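Local coordinates for devB protein (Vibrio cholerae O1 biovar eltor str. N16961, PDB 1Y89) that probably hydrolyses 6-phosphogluconolactone to 6-phosphogluconate in the oxidative branch of the pentose phosphate pathway, at residues Pro41-Ala49 against Ala84-Ile92; Thr145-Thr153 against Ala164-Ser175. All coordinates share one frame; numbering follows the deposited sequence. Where two conformers were deposited one is given.

Interaction 1: Pro41-Ala49 against Ala84-Ile92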
# COMPACT_ATOMS: atom_id res chain seq x y z
N PRO A 41 6.53 -7.33 16.11
CA PRO A 41 6.64 -8.77 15.84
C PRO A 41 5.97 -9.68 16.89
O PRO A 41 5.30 -10.62 16.49
CB PRO A 41 8.17 -9.01 15.77
CG PRO A 41 8.72 -7.71 15.27
CD PRO A 41 7.84 -6.64 15.94
N LYS A 42 6.16 -9.37 18.18
CA LYS A 42 5.48 -10.04 19.32
C LYS A 42 3.99 -10.17 19.07
O LYS A 42 3.42 -11.26 19.15
CB LYS A 42 5.70 -9.22 20.62
CG LYS A 42 4.52 -9.17 21.63
CD LYS A 42 4.13 -7.72 22.08
CE LYS A 42 3.07 -7.74 23.15
NZ LYS A 42 1.71 -7.42 22.64
N MSE A 43 3.35 -9.03 18.81
CA MSE A 43 1.93 -9.00 18.49
C MSE A 43 1.59 -9.85 17.27
O MSE A 43 0.59 -10.58 17.28
CB MSE A 43 1.50 -7.57 18.22
CG MSE A 43 1.52 -6.71 19.45
SE MSE A 43 0.63 -4.99 19.00
CE MSE A 43 -1.16 -5.70 18.38
N LEU A 44 2.41 -9.76 16.22
CA LEU A 44 2.22 -10.58 15.03
C LEU A 44 2.27 -12.07 15.35
O LEU A 44 1.40 -12.82 14.94
CB LEU A 44 3.23 -10.22 13.93
CG LEU A 44 3.17 -11.06 12.64
CD1 LEU A 44 1.77 -10.96 11.95
CD2 LEU A 44 4.28 -10.59 11.71
N PHE A 45 3.27 -12.51 16.13
CA PHE A 45 3.39 -13.93 16.49
C PHE A 45 2.16 -14.45 17.23
O PHE A 45 1.70 -15.56 16.98
CB PHE A 45 4.64 -14.16 17.38
CG PHE A 45 5.95 -13.72 16.73
CD1 PHE A 45 6.12 -13.83 15.36
CD2 PHE A 45 7.00 -13.25 17.51
CE1 PHE A 45 7.33 -13.43 14.74
CE2 PHE A 45 8.21 -12.85 16.91
CZ PHE A 45 8.37 -12.95 15.52
N LYS A 46 1.64 -13.66 18.16
CA LYS A 46 0.43 -14.05 18.88
C LYS A 46 -0.74 -14.21 17.93
O LYS A 46 -1.55 -15.12 18.07
CB LYS A 46 0.12 -13.06 20.03
CG LYS A 46 1.24 -13.08 21.13
CD LYS A 46 0.87 -12.28 22.37
CE LYS A 46 0.99 -10.80 22.10
NZ LYS A 46 0.46 -9.96 23.24
N LEU A 47 -0.85 -13.29 16.97
CA LEU A 47 -1.93 -13.39 16.00
C LEU A 47 -1.75 -14.61 15.09
O LEU A 47 -2.72 -15.35 14.80
CB LEU A 47 -2.05 -12.09 15.19
CG LEU A 47 -3.13 -12.08 14.09
CD1 LEU A 47 -4.56 -12.39 14.64
CD2 LEU A 47 -3.15 -10.78 13.31
N LEU A 48 -0.53 -14.82 14.60
CA LEU A 48 -0.24 -15.99 13.78
C LEU A 48 -0.50 -17.34 14.46
O LEU A 48 -0.80 -18.35 13.79
CB LEU A 48 1.23 -15.93 13.28
CG LEU A 48 1.55 -14.76 12.35
CD1 LEU A 48 3.08 -14.78 12.05
CD2 LEU A 48 0.71 -14.85 11.06
N ALA A 49 -0.38 -17.36 15.78
CA ALA A 49 -0.66 -18.57 16.57
C ALA A 49 -2.15 -18.74 16.89
O ALA A 49 -2.57 -19.76 17.43
CB ALA A 49 0.18 -18.53 17.90
N ALA A 84 9.98 -15.66 19.49
CA ALA A 84 9.21 -16.19 18.37
C ALA A 84 8.80 -17.63 18.63
O ALA A 84 7.66 -18.03 18.35
CB ALA A 84 10.03 -16.08 17.03
N ASN A 85 9.72 -18.41 19.20
CA ASN A 85 9.40 -19.77 19.52
C ASN A 85 8.35 -19.91 20.65
O ASN A 85 7.43 -20.72 20.54
CB ASN A 85 10.67 -20.57 19.88
CG ASN A 85 10.37 -22.05 20.11
OD1 ASN A 85 9.80 -22.73 19.26
ND2 ASN A 85 10.78 -22.55 21.26
N ALA A 86 8.51 -19.16 21.74
CA ALA A 86 7.55 -19.20 22.85
C ALA A 86 6.16 -18.78 22.38
O ALA A 86 5.15 -19.43 22.73
CB ALA A 86 8.02 -18.33 23.99
N LEU A 87 6.09 -17.75 21.54
CA LEU A 87 4.77 -17.19 21.16
C LEU A 87 4.12 -17.86 19.95
O LEU A 87 2.88 -17.88 19.84
CB LEU A 87 4.84 -15.67 20.93
CG LEU A 87 5.23 -14.81 22.16
CD1 LEU A 87 5.44 -13.34 21.69
CD2 LEU A 87 4.19 -14.88 23.28
N LEU A 88 4.96 -18.37 19.04
CA LEU A 88 4.46 -18.91 17.78
C LEU A 88 4.90 -20.34 17.49
O LEU A 88 4.05 -21.26 17.42
CB LEU A 88 4.83 -18.01 16.58
CG LEU A 88 4.45 -18.51 15.18
CD1 LEU A 88 2.89 -18.80 15.10
CD2 LEU A 88 4.87 -17.50 14.10
N PHE A 89 6.21 -20.54 17.26
CA PHE A 89 6.62 -21.83 16.67
C PHE A 89 6.18 -23.01 17.52
O PHE A 89 5.76 -24.03 16.99
CB PHE A 89 8.14 -21.91 16.40
CG PHE A 89 8.68 -20.75 15.64
CD1 PHE A 89 7.95 -20.17 14.60
CD2 PHE A 89 9.93 -20.22 15.96
CE1 PHE A 89 8.46 -19.09 13.89
CE2 PHE A 89 10.43 -19.14 15.27
CZ PHE A 89 9.68 -18.57 14.23
N SER A 90 6.27 -22.87 18.84
CA SER A 90 5.85 -23.95 19.74
C SER A 90 4.33 -24.19 19.74
O SER A 90 3.84 -25.11 20.40
CB SER A 90 6.32 -23.62 21.15
OG SER A 90 5.58 -22.53 21.65
N LYS A 91 3.57 -23.35 19.02
CA LYS A 91 2.11 -23.45 19.02
C LYS A 91 1.57 -23.90 17.66
O LYS A 91 0.34 -23.91 17.46
CB LYS A 91 1.46 -22.10 19.36
CG LYS A 91 2.09 -21.34 20.50
CD LYS A 91 1.79 -21.99 21.79
CE LYS A 91 2.42 -21.20 22.91
NZ LYS A 91 2.18 -21.91 24.18
N ILE A 92 2.46 -24.20 16.72
CA ILE A 92 2.04 -24.49 15.34
C ILE A 92 2.79 -25.69 14.80
O ILE A 92 3.77 -26.14 15.40
CB ILE A 92 2.25 -23.28 14.36
CG1 ILE A 92 3.74 -22.89 14.28
CG2 ILE A 92 1.30 -22.12 14.71
CD1 ILE A 92 4.11 -21.96 13.15
O HOH W 1 -1.99 -22.49 17.90
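Phe45 and Leu48 on helix 39-48 meet Ala84 and Leu88 on helix 80-89, joining two helices of the alpha/beta fold whose axes run 33° apart in the same general direction and approach to 7.9 Å. The inner part is tight. With CG beside the backbone N (chi1 -58°), the Phe45 ring stands against the start of 84-92, and the methyl of Ala84 sits over one face in a CH-pi contact, CB lying 4.1 Å from the ring centroid; the opposite face is overlain near its rim by Pro41 O. At the base of the ring, CB of Phe45 packs against CB of both Leu87 and Leu88. Leu88 sends its two methyls to different targets: CD1 lies 3.6 Å from Ala49 N at the end of 41-49, whereas CD2 meets Leu48 CD1 at 3.8 Å. Ala49 belongs to the same close packing, its CB resting 3.4 Å from Leu87 O. Deeper still, Leu48 touches Ile57 and Ile92 touches Trp59.

The lysine side is looser. Leu87 lies alongside Lys46, pointing the same way, with its CD2 4.1 Å from Lys46 CG; the lysine then continues past it with its ammonium leading away from the contact. Lys42 and Lys91 likewise lead their ends away. A water donates to Ala49 O and to Lys91 O, bridging the two backbones. Residues 85-89 make a wider, pi-type turn, with Ala84 O accepting from both Leu88 N and Phe89 N, and Ser90 OG bonds to Asn85 O.

The two segments are thus joined by apolar packing, and the polar link found between them is a water shared by two backbone carbonyls; burial of aliphatic and aromatic carbon, rather than directed bonding, probably supplies most of the adhesion.

Interaction 2: Thr145-Thr153 against Ala164-Ser175. With PO4 (phosphate ion), chain C.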
# COMPACT_ATOMS: atom_id res chain seq x y z
N THR A 145 18.16 -0.14 12.48
CA THR A 145 17.27 -1.22 12.05
C THR A 145 18.14 -2.49 12.03
O THR A 145 19.39 -2.39 11.98
CB THR A 145 16.64 -0.93 10.67
OG1 THR A 145 15.62 -1.89 10.41
CG2 THR A 145 17.71 -0.98 9.53
N ALA A 146 17.52 -3.66 12.09
CA ALA A 146 18.27 -4.89 12.36
C ALA A 146 19.27 -4.57 13.49
O ALA A 146 18.86 -3.97 14.47
CB ALA A 146 19.00 -5.38 11.08
N SER A 147 20.56 -4.92 13.36
CA SER A 147 21.56 -4.47 14.35
C SER A 147 22.62 -3.61 13.65
O SER A 147 23.85 -3.70 13.93
CB SER A 147 22.21 -5.65 15.12
OG SER A 147 21.33 -6.05 16.18
N LEU A 148 22.11 -2.79 12.73
CA LEU A 148 22.88 -1.80 12.00
C LEU A 148 22.61 -0.47 12.68
O LEU A 148 21.52 0.09 12.54
CB LEU A 148 22.39 -1.75 10.54
CG LEU A 148 22.53 -3.09 9.79
CD1 LEU A 148 21.90 -2.99 8.38
CD2 LEU A 148 24.01 -3.55 9.77
N PHE A 149 23.60 0.01 13.44
CA PHE A 149 23.44 1.18 14.29
C PHE A 149 24.07 2.41 13.66
O PHE A 149 25.08 2.28 12.94
CB PHE A 149 24.05 0.90 15.67
CG PHE A 149 23.24 -0.09 16.49
CD1 PHE A 149 22.15 0.34 17.24
CD2 PHE A 149 23.58 -1.45 16.50
CE1 PHE A 149 21.41 -0.58 18.00
CE2 PHE A 149 22.84 -2.38 17.24
CZ PHE A 149 21.74 -1.96 17.97
N PRO A 150 23.52 3.60 13.96
CA PRO A 150 24.05 4.85 13.39
C PRO A 150 25.53 5.04 13.74
O PRO A 150 25.94 4.74 14.85
CB PRO A 150 23.19 5.96 14.04
CG PRO A 150 22.37 5.29 15.12
CD PRO A 150 22.35 3.81 14.84
N GLY A 151 26.32 5.49 12.77
CA GLY A 151 27.75 5.69 12.98
C GLY A 151 28.60 4.42 12.94
O GLY A 151 29.83 4.50 12.84
N GLN A 152 27.97 3.25 13.05
CA GLN A 152 28.74 2.00 13.04
C GLN A 152 28.37 1.05 11.91
O GLN A 152 28.88 -0.06 11.84
CB GLN A 152 28.74 1.32 14.43
CG GLN A 152 27.41 1.01 15.09
CD GLN A 152 27.55 0.25 16.45
OE1 GLN A 152 27.21 -0.94 16.56
NE2 GLN A 152 28.07 0.93 17.47
N THR A 153 27.51 1.53 11.00
CA THR A 153 27.08 0.74 9.86
C THR A 153 27.94 1.04 8.61
O THR A 153 28.12 2.20 8.22
CB THR A 153 25.61 1.04 9.53
OG1 THR A 153 24.80 0.66 10.65
CG2 THR A 153 25.14 0.26 8.27
N ALA A 164 27.81 -7.15 15.23
CA ALA A 164 27.63 -5.78 15.67
C ALA A 164 27.56 -5.74 17.20
O ALA A 164 27.17 -6.71 17.82
CB ALA A 164 26.32 -5.21 15.08
N SER A 165 27.97 -4.63 17.82
CA SER A 165 27.77 -4.54 19.27
C SER A 165 26.83 -3.41 19.57
O SER A 165 26.90 -2.34 18.94
CB SER A 165 29.09 -4.42 20.03
OG SER A 165 29.61 -3.14 19.85
N HIS A 166 25.88 -3.67 20.46
CA HIS A 166 24.93 -2.65 20.84
C HIS A 166 25.73 -1.43 21.37
O HIS A 166 26.61 -1.59 22.23
CB HIS A 166 23.97 -3.17 21.89
CG HIS A 166 22.78 -2.28 22.08
ND1 HIS A 166 22.84 -1.11 22.80
CD2 HIS A 166 21.51 -2.37 21.60
CE1 HIS A 166 21.66 -0.51 22.75
NE2 HIS A 166 20.83 -1.26 22.04
N PRO A 167 25.43 -0.23 20.87
CA PRO A 167 26.22 0.93 21.26
C PRO A 167 26.08 1.31 22.74
O PRO A 167 26.97 1.97 23.29
CB PRO A 167 25.68 2.07 20.39
CG PRO A 167 24.67 1.45 19.48
CD PRO A 167 24.36 0.09 19.90
N GLU A 168 25.00 0.89 23.39
CA GLU A 168 24.81 1.21 24.80
C GLU A 168 25.40 0.16 25.75
O GLU A 168 26.09 0.50 26.73
CB GLU A 168 23.32 1.43 25.10
CG GLU A 168 23.05 2.04 26.54
CD GLU A 168 23.35 3.56 26.63
OE1 GLU A 168 23.67 4.16 25.59
OE2 GLU A 168 23.21 4.15 27.73
N SER A 169 25.12 -1.12 25.47
CA SER A 169 25.47 -2.21 26.40
C SER A 169 26.68 -3.02 25.95
O SER A 169 27.31 -3.71 26.76
CB SER A 169 24.27 -3.16 26.53
OG SER A 169 24.07 -3.80 25.26
N GLY A 170 27.03 -2.95 24.67
CA GLY A 170 28.11 -3.75 24.14
C GLY A 170 27.65 -5.17 23.82
O GLY A 170 28.44 -5.99 23.37
N GLN A 171 26.37 -5.44 24.01
CA GLN A 171 25.84 -6.77 23.74
C GLN A 171 26.09 -7.09 22.26
O GLN A 171 25.77 -6.27 21.39
CB GLN A 171 24.34 -6.80 24.02
CG GLN A 171 23.69 -8.17 23.69
CD GLN A 171 22.19 -8.06 23.60
OE1 GLN A 171 21.64 -7.26 22.82
NE2 GLN A 171 21.50 -8.83 24.44
N LEU A 172 26.64 -8.27 21.99
CA LEU A 172 26.90 -8.69 20.61
C LEU A 172 25.67 -9.21 19.90
O LEU A 172 24.84 -9.89 20.52
CB LEU A 172 27.99 -9.77 20.59
CG LEU A 172 29.35 -9.28 21.09
CD1 LEU A 172 30.30 -10.45 21.15
CD2 LEU A 172 29.89 -8.12 20.21
N ARG A 173 25.55 -8.88 18.61
CA ARG A 173 24.50 -9.40 17.73
C ARG A 173 25.11 -9.86 16.42
O ARG A 173 26.14 -9.31 16.00
CB ARG A 173 23.52 -8.27 17.34
CG ARG A 173 22.53 -7.88 18.48
CD ARG A 173 22.94 -6.61 19.15
NE ARG A 173 21.99 -6.30 20.22
CZ ARG A 173 20.82 -5.67 20.04
NH1 ARG A 173 20.46 -5.22 18.85
NH2 ARG A 173 20.02 -5.45 21.08
N VAL A 174 24.44 -10.80 15.77
CA VAL A 174 24.71 -11.13 14.35
C VAL A 174 23.59 -10.47 13.55
O VAL A 174 22.42 -10.60 13.91
CB VAL A 174 24.74 -12.66 14.13
CG1 VAL A 174 24.80 -13.00 12.62
CG2 VAL A 174 25.92 -13.26 14.90
N SER A 175 23.96 -9.72 12.51
CA SER A 175 22.99 -8.98 11.75
C SER A 175 23.13 -9.24 10.27
O SER A 175 24.24 -9.45 9.78
CB SER A 175 23.17 -7.48 11.98
OG SER A 175 22.12 -6.71 11.40
P PO4 C . 16.96 -3.75 19.52
O1 PO4 C . 17.99 -3.73 18.40
O2 PO4 C . 16.28 -2.43 19.54
O3 PO4 C . 16.06 -4.88 19.19
O4 PO4 C . 17.69 -3.95 20.80
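Ser147 and Arg173 are brought together by two torsions: OG of Ser147 is set beside its own backbone N (chi1 -81°), while the Arg173 chain bends at chi2 (103°) and brings its NH1 edge to the serine hydroxyl. Arg173 belongs to the beta hairpin of strands 161-165 and 172-176 at the edge of the mixed sheet, and the loop 145-153 folds over it. Arg173 NH1 donates to Ser147 OG at 2.9 Å, a little out of the guanidinium plane; that hydroxyl is also bonded to Asp68. The guanidinium is fixed from its other edge by Gln171, whose OE1 takes both NE and NH2 side-on. Its remaining N-H groups grip a phosphate ion, NH1 reaching O1 at 2.9 Å almost straight (175°) and NH2 reaching O4 at 2.8 Å. His144 and Arg70 also bond this ion, which probably came from the crystallisation liquor, yet its site is consistent with a pocket for a sugar-phosphate substrate.

Phe149 packs beside the guanidinium. Its ring directs an edge toward the face of His166 in a T-shaped pair, CZ standing 3.7 Å from His166 CD2, and Arg173 NH1 comes to the ring's edge. Pro167 covers one face, with CD 3.4 Å from the ring centroid. On the N-terminal side of Phe149, the loop backbone is pinned to strand 172-176 by Ser147 N donating to Ser175 OG at 3.1 Å.

Overall arrangement
From the N terminus the chain lays down strand 2-7, helix 10-25 and strand 31-35 before helix 39-48 enters interaction 1. The contact closes an excursion of 34 residues that holds helix 53-56 and strand 62-70, and so ties together helices before and after that strand. The chain then passes through helix 108-122 and strand 134-137 to interaction 2, a short closure of 10 residues between a loop and the edge hairpin. The two contacts follow in series, neither nesting nor crossing, with centres 25 Å apart. Strand 62-70 links them: spanned by interaction 1, it pairs with strand 172-176 and supplies Asp68 and Arg70 beside interaction 2.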